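Local coordinates for protein galactokinase (Bifidobacterium longum subsp. infantis ATCC 15697 = JCM 1222 = DSM 20088, PDB 6TEQ) that probably phosphorylates galactose with ATP, as a galactokinase of the GHMP family, and binds 2-deoxy-2-fluoro-galactose in its sugar pocket, at residues 177-180 with 184-187; 47-52 with 188-193; 108-113 with 144-149; 245-250 with 367-372; 101-106 with 127-132. One frame throughout, in Å; residues are numbered along the deposited sequence. Where two conformers were deposited one is given.

Interaction 1. Residues 177-180 with 184-187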
# COMPACT_ATOMS: atom_id res chain seq x y z
N LYS A 177 -3.22 10.02 8.85
CA LYS A 177 -4.15 11.14 9.16
C LYS A 177 -4.19 12.15 8.00
O LYS A 177 -5.28 12.64 7.68
CB LYS A 177 -3.76 11.77 10.47
CG LYS A 177 -4.63 12.96 10.83
CD LYS A 177 -4.39 13.39 12.25
CE LYS A 177 -5.07 14.70 12.60
NZ LYS A 177 -5.03 14.92 14.06
N SER A 178 -3.05 12.43 7.39
CA SER A 178 -3.02 13.32 6.24
C SER A 178 -4.00 12.82 5.16
O SER A 178 -4.84 13.56 4.63
CB SER A 178 -1.64 13.46 5.65
OG SER A 178 -1.76 14.27 4.53
N GLU A 179 -3.83 11.57 4.80
CA GLU A 179 -4.61 11.00 3.69
C GLU A 179 -6.08 11.05 4.10
O GLU A 179 -6.86 11.65 3.37
CB GLU A 179 -4.12 9.59 3.37
CG GLU A 179 -4.84 9.01 2.17
CD GLU A 179 -4.13 7.84 1.52
OE1 GLU A 179 -3.02 7.54 1.97
OE2 GLU A 179 -4.74 7.23 0.63
N ASN A 180 -6.42 10.47 5.25
CA ASN A 180 -7.83 10.35 5.67
C ASN A 180 -8.50 11.73 5.85
O ASN A 180 -9.63 11.93 5.34
CB ASN A 180 -7.98 9.58 6.96
CG ASN A 180 -7.97 8.09 6.74
OD1 ASN A 180 -8.79 7.53 6.03
ND2 ASN A 180 -7.14 7.43 7.48
N GLY A 184 -8.91 13.52 2.35
CA GLY A 184 -10.28 12.99 2.29
C GLY A 184 -10.33 11.64 1.63
O GLY A 184 -11.40 11.28 1.10
N ALA A 185 -9.21 10.93 1.63
CA ALA A 185 -9.05 9.62 0.97
C ALA A 185 -9.02 8.57 2.07
O ALA A 185 -8.04 8.50 2.80
CB ALA A 185 -7.82 9.57 0.15
N SER A 186 -10.03 7.76 2.14
CA SER A 186 -10.18 6.71 3.17
C SER A 186 -9.06 5.69 3.01
O SER A 186 -8.86 5.17 1.87
CB SER A 186 -11.50 6.06 3.03
OG SER A 186 -11.68 5.15 4.07
N THR A 187 -8.33 5.41 4.07
CA THR A 187 -7.17 4.49 4.06
C THR A 187 -6.99 3.83 5.44
O THR A 187 -7.23 4.46 6.52
CB THR A 187 -5.88 5.19 3.63
OG1 THR A 187 -4.82 4.23 3.56
CG2 THR A 187 -5.52 6.28 4.61
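Asn180 and Thr187 clasp each other through two hydrogen bonds at the C-terminal end of helix 165-183, in the GHMP kinase N-terminal domain, where the chain leaves the helix through a glycine of positive phi and turns back along its last turns. Thr187 N donates to Asn180 OD1 at 2.9 Å, and Asn180 ND2 donates to Thr187 O at 3.1 Å, with Thr187 O only 8° out of the Asn180 amide plane, so a side-chain amide pairs with both polar groups of one backbone residue, much as another peptide would. Asn180 can do this because its CG stands beside its own backbone N and opposite the carbonyl carbon (chi1 -82°), which brings an outward-starting side chain round to the loop. The methyl CG2 of Thr187 lies 3.5 Å from Asn180 ND2 and packs against the amide. A leucine in place of Asn180 is likely to leave Thr187 N and O without these mates and the loop less firmly tied to the helix.

Behind this clasp stands the end of the helix itself. Gly184, the first residue to leave helical angles, has a phi of 75° that suits a glycine. Ala185 is small enough to settle beside the Glu179 stem, with Tyr106 of helix 105-116 next to both. Glu179 binds magnesium in another structure of this protein and Thr187 touches the sugar in this one, so this turn probably helps set metal ligand and sugar pocket relative to each other. Ala185 N secures it, donating to Glu179 O at 3.0 Å and 166°.

Interaction 2. Residues 47-52 with 188-193. With GAF (2-deoxy-2-fluoro-alpha-D-galactopyranose), chain M.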
# COMPACT_ATOMS: atom_id res chain seq x y z
N HIS A 47 -8.02 -6.20 2.60
CA HIS A 47 -9.22 -5.67 3.22
C HIS A 47 -9.36 -6.17 4.65
O HIS A 47 -10.50 -6.33 5.13
CB HIS A 47 -10.39 -5.85 2.33
CG HIS A 47 -10.47 -4.89 1.22
ND1 HIS A 47 -10.90 -3.58 1.38
CD2 HIS A 47 -10.10 -5.01 -0.10
CE1 HIS A 47 -10.79 -2.99 0.19
NE2 HIS A 47 -10.32 -3.82 -0.69
N THR A 48 -8.24 -6.36 5.32
CA THR A 48 -8.19 -6.81 6.70
C THR A 48 -7.61 -5.73 7.61
O THR A 48 -7.87 -5.77 8.80
CB THR A 48 -7.32 -8.06 6.81
OG1 THR A 48 -6.02 -7.82 6.28
CG2 THR A 48 -7.91 -9.24 6.09
N ASP A 49 -6.82 -4.80 7.08
CA ASP A 49 -6.16 -3.81 7.97
C ASP A 49 -7.16 -3.03 8.83
O ASP A 49 -6.94 -2.91 10.06
CB ASP A 49 -5.19 -2.95 7.21
CG ASP A 49 -5.70 -2.07 6.09
OD1 ASP A 49 -6.80 -2.31 5.63
OD2 ASP A 49 -4.95 -1.11 5.75
N TYR A 50 -8.19 -2.47 8.21
CA TYR A 50 -9.15 -1.61 8.92
C TYR A 50 -10.11 -2.49 9.73
O TYR A 50 -10.91 -1.93 10.49
CB TYR A 50 -9.88 -0.69 7.93
CG TYR A 50 -10.54 -1.36 6.74
CD1 TYR A 50 -11.74 -2.06 6.91
CD2 TYR A 50 -9.97 -1.27 5.46
CE1 TYR A 50 -12.36 -2.71 5.85
CE2 TYR A 50 -10.61 -1.85 4.37
CZ TYR A 50 -11.79 -2.58 4.57
OH TYR A 50 -12.41 -3.14 3.49
N ASN A 51 -9.99 -3.82 9.62
CA ASN A 51 -10.72 -4.80 10.48
C ASN A 51 -9.82 -5.35 11.61
O ASN A 51 -10.20 -6.38 12.19
CB ASN A 51 -11.25 -5.92 9.60
CG ASN A 51 -12.39 -5.46 8.71
OD1 ASN A 51 -13.35 -4.90 9.24
ND2 ASN A 51 -12.25 -5.66 7.39
N ALA A 52 -8.67 -4.74 11.87
CA ALA A 52 -7.71 -5.14 12.93
C ALA A 52 -7.13 -6.54 12.60
O ALA A 52 -6.80 -7.32 13.51
CB ALA A 52 -8.39 -5.14 14.31
N GLY A 188 -6.70 2.54 5.39
CA GLY A 188 -6.24 1.84 6.58
C GLY A 188 -4.76 2.14 6.65
O GLY A 188 -4.32 3.12 6.08
N GLY A 189 -4.05 1.39 7.43
CA GLY A 189 -2.64 1.66 7.62
C GLY A 189 -1.71 0.73 6.96
O GLY A 189 -0.50 0.83 7.24
N LEU A 190 -2.22 -0.25 6.20
CA LEU A 190 -1.42 -1.27 5.47
C LEU A 190 -0.22 -0.61 4.78
O LEU A 190 0.95 -1.06 4.93
CB LEU A 190 -2.35 -1.91 4.42
CG LEU A 190 -1.77 -3.00 3.51
CD1 LEU A 190 -2.78 -3.38 2.42
CD2 LEU A 190 -0.48 -2.56 2.88
N ASP A 191 -0.52 0.40 3.99
CA ASP A 191 0.41 0.90 2.99
C ASP A 191 1.54 1.66 3.68
O ASP A 191 2.74 1.57 3.26
CB ASP A 191 -0.27 1.80 1.98
CG ASP A 191 -1.45 1.24 1.24
OD1 ASP A 191 -1.66 0.00 1.34
OD2 ASP A 191 -2.00 2.04 0.47
N GLN A 192 1.20 2.42 4.71
CA GLN A 192 2.12 3.31 5.41
C GLN A 192 3.02 2.47 6.33
O GLN A 192 4.27 2.72 6.41
CB GLN A 192 1.35 4.35 6.20
CG GLN A 192 0.47 5.25 5.33
CD GLN A 192 -0.91 4.69 5.01
OE1 GLN A 192 -1.26 3.53 5.34
NE2 GLN A 192 -1.71 5.52 4.36
N ASN A 193 2.51 1.42 6.93
CA ASN A 193 3.33 0.47 7.68
C ASN A 193 4.29 -0.20 6.77
O ASN A 193 5.52 -0.34 7.12
CB ASN A 193 2.43 -0.52 8.48
CG ASN A 193 1.91 0.05 9.78
OD1 ASN A 193 2.64 0.02 10.76
ND2 ASN A 193 0.73 0.64 9.79
C1 GAF M . -6.11 0.21 0.10
C2 GAF M . -5.88 0.87 1.44
F2 GAF M . -5.13 1.98 1.26
C3 GAF M . -5.20 -0.06 2.42
O3 GAF M . -5.25 0.49 3.70
C4 GAF M . -5.92 -1.44 2.48
O4 GAF M . -7.19 -1.38 3.11
C5 GAF M . -6.04 -1.97 1.10
O5 GAF M . -6.74 -1.06 0.29
C6 GAF M . -6.75 -3.31 1.03
O6 GAF M . -6.03 -4.32 1.73
O1 GAF M . -4.81 0.10 -0.45
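Asp49 and Leu190 make the direct bond between the two segments, in the galactose pocket. Leu190 N donates to Asp49 OD2 at 2.9 Å, which accepts with its anti lone pair, and the same oxygen, Asp49 OD2, stands 2.6 Å from O3 of the bound fluorogalactose. The other oxygen, Asp49 OD1, is 2.7 Å from the sugar O4. An aspartate suits this place because its short carboxylate spans two neighbouring hydroxyls while resting on the start of helix 190-197, whose N-terminal end would probably favour the negative charge. This is the close-packed side: a side chain on Gly188 would run into Asp49 OD2. Gly188 N also gives O3 a weak bond.

Away from Asp49 the segments scarcely meet, and the sugar mediates between them. His47 N gives O6 a nearly straight bond of 2.9 Å (176°), and the imidazole covers C6 with one face, the carbon lying 3.9 Å above the ring centre. His47 ND1 is paired with Tyr50 OH at 2.6 Å, and with NE2 bonded to Gly367 O both ring nitrogens are held. Tyr50 itself, partly exposed like Gly189, brings its ring edge to O4. Across the sugar, Asp191 OD2 comes 3.2 Å from the fluorine F2, and Arg40 forms a salt bridge with its other oxygen.

Acidic groups thus face O3 and O4 at one end and the neighbourhood of O1 at the other; since galactokinases phosphorylate O1, this chemistry is consistent with one end of the site recognising galactose and the other presenting its anomeric hydroxyl.

Interaction 3. Residues 108-113 with 144-149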
# COMPACT_ATOMS: atom_id res chain seq x y z
N THR A 108 1.16 18.31 2.43
CA THR A 108 0.87 19.41 3.36
C THR A 108 0.23 18.81 4.60
O THR A 108 0.47 19.25 5.73
CB THR A 108 -0.07 20.41 2.70
OG1 THR A 108 0.53 20.80 1.47
CG2 THR A 108 -0.29 21.61 3.58
N GLY A 109 -0.65 17.84 4.36
CA GLY A 109 -1.47 17.26 5.45
C GLY A 109 -0.60 16.52 6.46
O GLY A 109 -0.98 16.40 7.61
N VAL A 110 0.57 16.07 6.05
CA VAL A 110 1.53 15.41 6.98
C VAL A 110 2.08 16.42 7.99
O VAL A 110 1.99 16.15 9.21
CB VAL A 110 2.67 14.71 6.23
CG1 VAL A 110 3.65 14.19 7.26
CG2 VAL A 110 2.09 13.61 5.32
N ALA A 111 2.51 17.59 7.53
CA ALA A 111 2.95 18.66 8.44
C ALA A 111 1.80 19.06 9.38
O ALA A 111 2.01 19.19 10.60
CB ALA A 111 3.56 19.77 7.66
N TRP A 112 0.61 19.25 8.82
CA TRP A 112 -0.62 19.55 9.60
C TRP A 112 -0.83 18.49 10.67
O TRP A 112 -1.19 18.84 11.89
CB TRP A 112 -1.78 19.66 8.63
CG TRP A 112 -3.11 19.74 9.27
CD1 TRP A 112 -3.70 20.88 9.71
CD2 TRP A 112 -4.06 18.67 9.46
NE1 TRP A 112 -4.94 20.60 10.22
CE2 TRP A 112 -5.19 19.27 10.05
CE3 TRP A 112 -4.09 17.29 9.19
CZ2 TRP A 112 -6.33 18.54 10.39
CZ3 TRP A 112 -5.23 16.59 9.47
CH2 TRP A 112 -6.31 17.19 10.12
N ALA A 113 -0.76 17.22 10.28
CA ALA A 113 -1.01 16.12 11.25
C ALA A 113 0.04 16.14 12.35
O ALA A 113 -0.29 15.97 13.52
CB ALA A 113 -1.05 14.77 10.55
N ALA A 144 3.73 6.34 -0.43
CA ALA A 144 5.12 6.70 -0.74
C ALA A 144 5.23 8.22 -0.57
O ALA A 144 6.26 8.68 -0.09
CB ALA A 144 5.44 6.23 -2.13
N MET A 145 4.23 8.98 -1.00
CA MET A 145 4.33 10.46 -0.89
C MET A 145 4.21 10.89 0.58
O MET A 145 4.97 11.78 1.03
CB MET A 145 3.26 11.14 -1.74
CG MET A 145 3.27 12.64 -1.63
SD MET A 145 2.35 13.39 -2.94
CE MET A 145 3.44 13.19 -4.34
N THR A 146 3.24 10.39 1.29
CA THR A 146 3.00 10.83 2.69
C THR A 146 4.14 10.35 3.58
O THR A 146 4.55 11.10 4.46
CB THR A 146 1.62 10.44 3.24
OG1 THR A 146 1.52 8.99 3.18
CG2 THR A 146 0.49 11.12 2.52
N CYS A 147 4.63 9.13 3.42
CA CYS A 147 5.68 8.59 4.29
C CYS A 147 7.04 9.22 3.99
O CYS A 147 7.79 9.51 4.98
CB CYS A 147 5.70 7.06 4.19
SG CYS A 147 4.22 6.34 4.93
N SER A 148 7.33 9.52 2.73
CA SER A 148 8.63 10.20 2.42
C SER A 148 8.59 11.59 3.05
O SER A 148 9.57 11.99 3.63
CB SER A 148 8.89 10.32 0.96
OG SER A 148 7.89 11.00 0.24
N THR A 149 7.44 12.25 3.00
CA THR A 149 7.31 13.63 3.57
C THR A 149 7.43 13.53 5.10
O THR A 149 8.09 14.36 5.68
CB THR A 149 5.97 14.24 3.19
OG1 THR A 149 5.79 14.28 1.78
CG2 THR A 149 5.84 15.66 3.71
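Val110 pushes its CG2 methyl over the backbone of the facing helix, 3.6 Å from Thr146 O and 3.8 Å from Thr146 CB. This is helix-helix packing inside the GHMP kinase N-terminal domain, joining helix 105-116 to helix 141-156, and it is close: the CA atoms of Val110 and Thr146 are 6.4 Å apart. No hydrogen bond crosses, so the contact rests on shape. A branched valine fits because its CG2, opposite the carbonyl carbon, is the branch that reaches Thr146.

A second threonine, one turn further along, adds to the contact. The CG2 of Thr149 reaches Val110 CB at 4.2 Å, so the valine rests against both threonines of one helix face. Threonine suits both places for the same reason: the methyl serves the apolar interface while the hydroxyl is spent on the helix's own backbone. Thr146 OG1 gives its bond to Ser142 O, a residue that binds ADP and magnesium in another structure of this protein. With an alanine at Thr149 both the methyl and the hydroxyl go, which would probably open a gap beside Val110 CB and leave Met145 O with one donor fewer.

Further out, Val110 also touches Ser178 of helix 165-183, while Thr149 lies against Ile66 of strand 54-70, so the pair of helices also touches a third helix and the sheet. At Thr149 the carbonyl of Met145 is gripped from opposite faces of its plane: Met145 O accepts from Thr149 N at 3.2 Å and from Thr149 OG1 at 2.7 Å.

Interaction 4. Residues 245-250 with 367-372. With GAF (2-deoxy-2-fluoro-alpha-D-galactopyranose), chain M.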
# COMPACT_ATOMS: atom_id res chain seq x y z
N ASP A 245 -14.32 7.20 -4.94
CA ASP A 245 -15.62 7.05 -5.64
C ASP A 245 -16.67 6.50 -4.70
O ASP A 245 -17.88 6.46 -5.12
CB ASP A 245 -15.47 6.22 -6.92
CG ASP A 245 -15.26 4.75 -6.69
OD1 ASP A 245 -14.99 4.33 -5.51
OD2 ASP A 245 -15.36 4.02 -7.70
N GLY A 246 -16.26 6.14 -3.52
CA GLY A 246 -17.13 5.73 -2.40
C GLY A 246 -17.11 4.22 -2.21
O GLY A 246 -17.66 3.73 -1.20
N GLN A 247 -16.59 3.46 -3.15
CA GLN A 247 -16.68 1.97 -3.05
C GLN A 247 -15.87 1.49 -1.82
O GLN A 247 -16.33 0.63 -1.08
CB GLN A 247 -16.24 1.35 -4.39
CG GLN A 247 -17.16 1.71 -5.55
CD GLN A 247 -16.86 0.82 -6.74
OE1 GLN A 247 -16.06 1.17 -7.62
NE2 GLN A 247 -17.48 -0.37 -6.75
N TYR A 248 -14.63 1.95 -1.69
CA TYR A 248 -13.71 1.48 -0.62
C TYR A 248 -14.34 1.90 0.71
O TYR A 248 -14.46 1.09 1.62
CB TYR A 248 -12.31 2.04 -0.89
CG TYR A 248 -11.29 1.75 0.21
CD1 TYR A 248 -10.55 0.60 0.18
CD2 TYR A 248 -11.21 2.54 1.34
CE1 TYR A 248 -9.63 0.29 1.18
CE2 TYR A 248 -10.30 2.28 2.34
CZ TYR A 248 -9.53 1.13 2.29
OH TYR A 248 -8.69 0.93 3.34
N ALA A 249 -14.84 3.12 0.80
CA ALA A 249 -15.49 3.63 2.02
C ALA A 249 -16.69 2.76 2.34
O ALA A 249 -16.94 2.51 3.56
CB ALA A 249 -15.91 5.08 1.84
N GLN A 250 -17.45 2.34 1.32
CA GLN A 250 -18.65 1.50 1.60
C GLN A 250 -18.17 0.19 2.25
O GLN A 250 -18.72 -0.19 3.31
CB GLN A 250 -19.51 1.23 0.36
CG GLN A 250 -20.78 0.44 0.67
CD GLN A 250 -21.66 1.02 1.76
OE1 GLN A 250 -22.30 2.07 1.58
NE2 GLN A 250 -21.67 0.35 2.91
N GLY A 367 -6.33 -2.25 -2.79
CA GLY A 367 -7.75 -1.99 -2.55
C GLY A 367 -8.66 -2.62 -3.56
O GLY A 367 -9.76 -2.95 -3.20
N GLY A 368 -8.22 -2.80 -4.77
CA GLY A 368 -9.09 -3.29 -5.83
C GLY A 368 -9.71 -2.20 -6.68
O GLY A 368 -9.20 -1.07 -6.70
N PHE A 369 -10.80 -2.58 -7.36
CA PHE A 369 -11.61 -1.69 -8.24
C PHE A 369 -10.78 -1.27 -9.44
O PHE A 369 -11.20 -0.38 -10.17
CB PHE A 369 -12.08 -0.47 -7.44
CG PHE A 369 -12.77 -0.82 -6.16
CD1 PHE A 369 -14.02 -1.42 -6.20
CD2 PHE A 369 -12.21 -0.48 -4.94
CE1 PHE A 369 -14.64 -1.75 -5.01
CE2 PHE A 369 -12.86 -0.78 -3.76
CZ PHE A 369 -14.09 -1.40 -3.80
N GLY A 370 -9.67 -1.96 -9.69
CA GLY A 370 -8.67 -1.55 -10.65
C GLY A 370 -7.31 -1.87 -10.11
O GLY A 370 -7.24 -2.61 -9.11
N GLY A 371 -6.27 -1.35 -10.76
CA GLY A 371 -4.91 -1.44 -10.25
C GLY A 371 -4.23 -2.70 -10.71
O GLY A 371 -4.29 -3.04 -11.89
N SER A 372 -3.53 -3.34 -9.78
CA SER A 372 -2.53 -4.37 -10.16
C SER A 372 -2.90 -5.77 -9.68
O SER A 372 -3.60 -5.94 -8.64
CB SER A 372 -1.14 -4.01 -9.68
OG SER A 372 -0.73 -2.73 -10.09
C1 GAF M . -6.11 0.21 0.10
C2 GAF M . -5.88 0.87 1.44
F2 GAF M . -5.13 1.98 1.26
C3 GAF M . -5.20 -0.06 2.42
O3 GAF M . -5.25 0.49 3.70
C4 GAF M . -5.92 -1.44 2.48
O4 GAF M . -7.19 -1.38 3.11
C5 GAF M . -6.04 -1.97 1.10
O5 GAF M . -6.74 -1.06 0.29
C6 GAF M . -6.75 -3.31 1.03
O6 GAF M . -6.03 -4.32 1.73
O1 GAF M . -4.81 0.10 -0.45
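Phe369 is the residue of the 367-372 loop that meets helix 247-262, and glycines lead up to it and away from it. Gly367 comes first, with its CA 3.2 Å from the sugar O5; a side chain here would crowd that oxygen. Its carbonyl accepts a bond from His47 NE2. Gly368 follows at backbone angles where a CB would collide with the carbonyl oxygen of Gly367.

Phe369 then turns its ring to the helix, and Gln247 CB lies over one face, a CH-pi contact 3.8 Å from the ring centroid and 24° off its normal. Phe369 CE2 also touches Tyr248 CB at 4.1 Å. Phe369 lies in the middle of the glycine-rich loop that forms the third conserved GHMP motif, and its aromatic ring sets that loop against the start of the helix carrying Tyr248. There, Asp245 OD1 accepts from Gln247 N at 3.0 Å, an Asx turn.

Beside Phe369, Tyr248 points its hydroxyl at the sugar, with OH 2.8 Å from O4. Gly370 and Gly371 continue with positive phi values, and Ser372 enters strand 372-378, its OG bonded to Ser137 O.

Interaction 5. Residues 101-106 with 127-132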
# COMPACT_ATOMS: atom_id res chain seq x y z
N ASP A 101 -6.09 22.33 -1.57
CA ASP A 101 -6.60 21.99 -2.93
C ASP A 101 -5.66 20.98 -3.64
O ASP A 101 -4.52 21.35 -3.90
CB ASP A 101 -6.89 23.29 -3.68
CG ASP A 101 -7.86 24.20 -2.95
OD1 ASP A 101 -8.90 23.68 -2.46
OD2 ASP A 101 -7.57 25.41 -2.85
N GLY A 102 -6.14 19.73 -3.88
CA GLY A 102 -5.63 18.72 -4.86
C GLY A 102 -4.55 17.80 -4.23
O GLY A 102 -4.58 17.58 -2.98
N TRP A 103 -3.63 17.26 -5.03
CA TRP A 103 -2.53 16.33 -4.63
C TRP A 103 -1.67 16.90 -3.46
O TRP A 103 -1.10 16.07 -2.68
CB TRP A 103 -1.66 15.99 -5.84
CG TRP A 103 -0.66 17.05 -6.21
CD1 TRP A 103 -0.83 18.06 -7.11
CD2 TRP A 103 0.72 17.16 -5.78
NE1 TRP A 103 0.32 18.78 -7.25
CE2 TRP A 103 1.28 18.30 -6.41
CE3 TRP A 103 1.50 16.48 -4.87
CZ2 TRP A 103 2.61 18.67 -6.26
CZ3 TRP A 103 2.81 16.86 -4.69
CH2 TRP A 103 3.33 17.98 -5.32
N SER A 104 -1.50 18.20 -3.38
CA SER A 104 -0.67 18.86 -2.35
C SER A 104 -1.25 18.63 -0.96
O SER A 104 -0.56 18.82 0.02
CB SER A 104 -0.47 20.35 -2.60
OG SER A 104 -1.68 21.08 -2.56
N ALA A 105 -2.49 18.21 -0.87
CA ALA A 105 -3.11 17.88 0.44
C ALA A 105 -2.29 16.76 1.09
O ALA A 105 -2.26 16.70 2.31
CB ALA A 105 -4.54 17.44 0.23
N TYR A 106 -1.75 15.83 0.31
CA TYR A 106 -1.04 14.66 0.89
C TYR A 106 0.23 15.08 1.64
O TYR A 106 0.33 14.87 2.86
CB TYR A 106 -0.75 13.63 -0.21
CG TYR A 106 -1.99 12.89 -0.69
CD1 TYR A 106 -2.36 11.68 -0.14
CD2 TYR A 106 -2.78 13.39 -1.71
CE1 TYR A 106 -3.47 10.99 -0.57
CE2 TYR A 106 -3.88 12.68 -2.18
CZ TYR A 106 -4.22 11.47 -1.61
OH TYR A 106 -5.30 10.73 -2.01
N ALA A 127 9.17 21.54 -1.05
CA ALA A 127 9.52 20.18 -1.49
C ALA A 127 9.31 19.99 -2.99
O ALA A 127 8.38 20.61 -3.58
CB ALA A 127 8.80 19.12 -0.69
N ALA A 128 10.08 19.05 -3.48
CA ALA A 128 9.99 18.54 -4.86
C ALA A 128 9.95 17.02 -4.78
O ALA A 128 10.78 16.37 -4.16
CB ALA A 128 11.11 18.98 -5.72
N PHE A 129 8.97 16.45 -5.46
CA PHE A 129 8.79 14.98 -5.54
C PHE A 129 9.07 14.47 -6.96
O PHE A 129 8.57 15.05 -7.95
CB PHE A 129 7.33 14.64 -5.25
CG PHE A 129 6.93 14.95 -3.86
CD1 PHE A 129 7.15 14.02 -2.88
CD2 PHE A 129 6.46 16.21 -3.51
CE1 PHE A 129 6.75 14.27 -1.58
CE2 PHE A 129 6.09 16.46 -2.20
CZ PHE A 129 6.28 15.52 -1.25
N VAL A 130 9.82 13.38 -7.04
CA VAL A 130 10.03 12.55 -8.24
C VAL A 130 9.71 11.12 -7.81
O VAL A 130 10.23 10.68 -6.82
CB VAL A 130 11.43 12.68 -8.85
CG1 VAL A 130 11.57 11.70 -9.96
CG2 VAL A 130 11.68 14.14 -9.31
N SER A 131 8.82 10.44 -8.55
CA SER A 131 8.42 9.07 -8.22
C SER A 131 8.57 8.14 -9.41
O SER A 131 8.42 8.58 -10.56
CB SER A 131 7.00 9.08 -7.69
OG SER A 131 6.62 7.83 -7.17
N CYS A 132 8.71 6.85 -9.13
CA CYS A 132 8.48 5.81 -10.13
C CYS A 132 7.41 4.81 -9.62
O CYS A 132 7.36 3.72 -10.19
CB CYS A 132 9.78 5.12 -10.47
SG CYS A 132 10.54 4.31 -9.05
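The six-membered ring of Trp103 and the ring of Phe129 stand nearly perpendicular, with planes at 87° and centroids 6.0 Å apart. CZ3 and CH2 of the indole approach CD2 and CE2 of the phenyl: Phe129 CD2 comes in at the edge of the indole, close to its plane, 3.9 Å from Trp103 CZ3. Helix 141-156 supplies the other neighbours of the phenyl ring. Met145 lies over one face, its CG 3.8 Å from Phe129 CE1, while Thr149 OG1 stands at the edge by CZ. From its place over the phenyl face, Met145 also reaches the indole with its CE methyl, beside CZ3, a task that suits a flexible, apolar chain.

The indole gets there because Trp103 CG sits between its backbone N and carbonyl carbon (chi1 79°), which throws the ring out from the turn before helix 105-116. In that turn Ala105 N bonds to Gly102 O and Tyr106 N to Trp103 O, and Gly102 takes a positive phi of 90°, easy for glycine. A large aromatic suits position 103 because it must bridge from a surface turn to a strand, while Phe129 is buried against Ile66, Met145 and Thr149. Trp103 also touches Ser80, which binds ADP in another structure of this protein, so the contact probably borders the nucleotide site.

In the fold, Phe129 belongs to strand 125-131, between strands 54-70 and 75-80, with Ile66 of the former touching it; Trp103 leans on Val78 and Ser80 of the latter, and Met145 of helix 141-156 touches both rings, within the GHMP N-terminal domain.

How the interactions relate
Along the chain, interactions 5 and 3 alternate their segments, so helix 105-116, strand 125-131 and helix 141-156 are interlaced; the centres of interactions 3 and 5 lie 9 Å apart. Interaction 1 follows, 11 Å from interaction 3, at the end of helix 165-183, where Ser178 OG bonds to Tyr106 O. In sequence, interaction 2 encloses interactions 5, 3 and 1, joining the loop before strand 54-70 to helix 190-197, and its centre lies 12 Å from interaction 1. Interaction 4 comes last, 14 Å from interactions 1 and 2, and about 21 to 22 Å from interactions 3 and 5. Interactions 1, 2 and 4 thus gather at the sugar, while 3 and 5 join helices and sheet in the N-terminal domain.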